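Local coordinates for protein OBCA, Oxalate Biosynthetic Component A (Burkholderia glumae, PDB 4NNB) that is a two-domain protein, with an N-terminal domain and a TIM-barrel-type domain, that holds a magnesium ion and an oxaloacetate ion, at residues 26-30 with 186-192. Sequence-based numbering, arbitrary orientation.
Sequences TFIPS and CAAGYWQ
Ile28 and Tyr190 are hydrogen-bonded in both directions across two antiparallel strands, 27-29 and 189-191. Ile28 N gives to Tyr190 O at 2.7 Å, in the carbonyl plane, and Tyr190 N returns a bond to Ile28 O. Phe27 and Trp191, the next pair, are non-hydrogen-bonded. Beyond the strands the ladder continues. Gln192 N reaches Thr26 O at 2.9 Å from above the carbonyl plane, and Ser30 N meets Ala188 O almost straight (174° at the hydrogen), where helix 30-33 starts. There Ser30 OG lies 3.3 Å from Gly189 CA.

Aromatic contacts fill one face. The Phe27 ring, with CG anti to the backbone N (chi1 175°), lies across the chain of 186-190. Its CZ comes 3.2 Å from Ala187 O, which sits at the ring edge. Cys186 SG is 4.5 Å from the centroid of the Phe27 ring, an oblique sulfur-aromatic contact. Trp191 turns an indole edge to Thr26 O, with CD1 3.3 Å from that oxygen, while its NE1 is hydrogen-bonded to Tyr138 OH. Tyr158 stacks on Phe27 and also meets Trp191.

On the other face Ile28 CB packs 4.3 Å from Tyr190 CB. Gly189 CA, which carries no side chain, passes 3.4 Å from Ile28 O.

Strand 189-191 is the middle of a three-stranded antiparallel sheet, with 55-57 beyond it. Backbone bonds thus hold 27-29 as an outer strand within this chain, with Tyr158 packed on Phe27 and Leu49, Trp54 and Leu241 on Ile28.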
loop_
_atom_site.group_PDB
_atom_site.type_symbol
_atom_site.label_atom_id
_atom_site.label_comp_id
_atom_site.label_asym_id
_atom_site.label_seq_id
_atom_site.Cartn_x
_atom_site.Cartn_y
_atom_site.Cartn_z
ATOM N N THR A 26 -14.570 8.920 14.804
ATOM C CA THR A 26 -13.117 9.011 14.750
ATOM C C THR A 26 -12.544 9.558 16.043
ATOM O O THR A 26 -11.329 9.707 16.182
ATOM C CB THR A 26 -12.646 9.880 13.569
ATOM O OG1 THR A 26 -13.235 11.189 13.668
ATOM C CG2 THR A 26 -13.049 9.236 12.246
ATOM N N PHE A 27 -13.423 9.844 16.997
ATOM C CA PHE A 27 -13.001 10.331 18.306
ATOM C C PHE A 27 -13.932 9.785 19.382
ATOM O O PHE A 27 -15.161 9.809 19.236
ATOM C CB PHE A 27 -12.990 11.863 18.334
ATOM C CG PHE A 27 -12.680 12.458 19.691
ATOM C CD1 PHE A 27 -11.403 12.373 20.232
ATOM C CD2 PHE A 27 -13.665 13.120 20.410
ATOM C CE1 PHE A 27 -11.115 12.924 21.474
ATOM C CE2 PHE A 27 -13.385 13.676 21.657
ATOM C CZ PHE A 27 -12.110 13.579 22.187
ATOM N N ILE A 28 -13.336 9.263 20.446
ATOM C CA ILE A 28 -14.088 8.752 21.582
ATOM C C ILE A 28 -13.627 9.504 22.810
ATOM O O ILE A 28 -12.501 9.320 23.266
ATOM C CB ILE A 28 -13.846 7.242 21.795
ATOM C CG1 ILE A 28 -14.236 6.460 20.538
ATOM C CG2 ILE A 28 -14.619 6.743 23.003
ATOM C CD1 ILE A 28 -13.817 5.000 20.544
ATOM N N PRO A 29 -14.492 10.375 23.343
ATOM C CA PRO A 29 -14.192 11.161 24.549
ATOM C C PRO A 29 -13.970 10.289 25.796
ATOM O O PRO A 29 -14.748 9.368 26.050
ATOM C CB PRO A 29 -15.444 12.032 24.719
ATOM C CG PRO A 29 -16.527 11.319 23.958
ATOM C CD PRO A 29 -15.835 10.663 22.805
ATOM N N SER A 30 -12.910 10.585 26.544
ATOM C CA SER A 30 -12.547 9.837 27.750
ATOM C C SER A 30 -13.697 9.679 28.740
ATOM O O SER A 30 -13.917 8.592 29.278
ATOM C CB SER A 30 -11.368 10.506 28.458
ATOM O OG SER A 30 -10.143 10.177 27.841
ATOM N N CYS A 186 -12.917 19.849 21.620
ATOM C CA CYS A 186 -13.092 18.548 22.250
ATOM C C CYS A 186 -12.337 18.406 23.569
ATOM O O CYS A 186 -11.287 19.017 23.775
ATOM C CB CYS A 186 -12.645 17.432 21.305
ATOM S SG CYS A 186 -13.746 17.166 19.915
ATOM N N ALA A 187 -12.875 17.570 24.451
ATOM C CA ALA A 187 -12.157 17.158 25.653
ATOM C C ALA A 187 -11.126 16.075 25.310
ATOM O O ALA A 187 -10.877 15.781 24.137
ATOM C CB ALA A 187 -13.127 16.663 26.706
ATOM N N ALA A 188 -10.524 15.483 26.335
ATOM C CA ALA A 188 -9.493 14.475 26.117
ATOM C C ALA A 188 -10.133 13.180 25.651
ATOM O O ALA A 188 -11.338 12.985 25.813
ATOM C CB ALA A 188 -8.702 14.248 27.386
ATOM N N GLY A 189 -9.344 12.292 25.061
ATOM C CA GLY A 189 -9.892 11.012 24.656
ATOM C C GLY A 189 -9.066 10.177 23.697
ATOM O O GLY A 189 -7.835 10.120 23.783
ATOM N N TYR A 190 -9.763 9.520 22.776
ATOM C CA TYR A 190 -9.130 8.583 21.862
ATOM C C TYR A 190 -9.481 8.947 20.427
ATOM O O TYR A 190 -10.633 9.233 20.116
ATOM C CB TYR A 190 -9.556 7.143 22.188
ATOM C CG TYR A 190 -9.262 6.730 23.619
ATOM C CD1 TYR A 190 -10.140 7.042 24.650
ATOM C CD2 TYR A 190 -8.102 6.036 23.936
ATOM C CE1 TYR A 190 -9.866 6.674 25.958
ATOM C CE2 TYR A 190 -7.825 5.664 25.237
ATOM C CZ TYR A 190 -8.710 5.983 26.242
ATOM O OH TYR A 190 -8.429 5.611 27.539
ATOM N N TRP A 191 -8.473 8.918 19.564
ATOM C CA TRP A 191 -8.603 9.354 18.178
ATOM C C TRP A 191 -8.172 8.247 17.235
ATOM O O TRP A 191 -7.151 7.592 17.453
ATOM C CB TRP A 191 -7.735 10.601 17.957
ATOM C CG TRP A 191 -7.495 11.000 16.524
ATOM C CD1 TRP A 191 -8.422 11.096 15.526
ATOM C CD2 TRP A 191 -6.245 11.393 15.950
ATOM N NE1 TRP A 191 -7.818 11.513 14.358
ATOM C CE2 TRP A 191 -6.482 11.708 14.596
ATOM C CE3 TRP A 191 -4.944 11.504 16.446
ATOM C CZ2 TRP A 191 -5.465 12.129 13.734
ATOM C CZ3 TRP A 191 -3.935 11.916 15.589
ATOM C CH2 TRP A 191 -4.201 12.222 14.248
ATOM N N GLN A 192 -8.961 8.030 16.193
ATOM C CA GLN A 192 -8.551 7.136 15.120
ATOM C C GLN A 192 -7.945 7.976 14.005
ATOM O O GLN A 192 -8.660 8.592 13.215
ATOM C CB GLN A 192 -9.737 6.325 14.599
ATOM C CG GLN A 192 -9.403 5.422 13.409
ATOM C CD GLN A 192 -8.183 4.555 13.657
ATOM O OE1 GLN A 192 -7.054 4.950 13.354
ATOM N NE2 GLN A 192 -8.405 3.361 14.206
#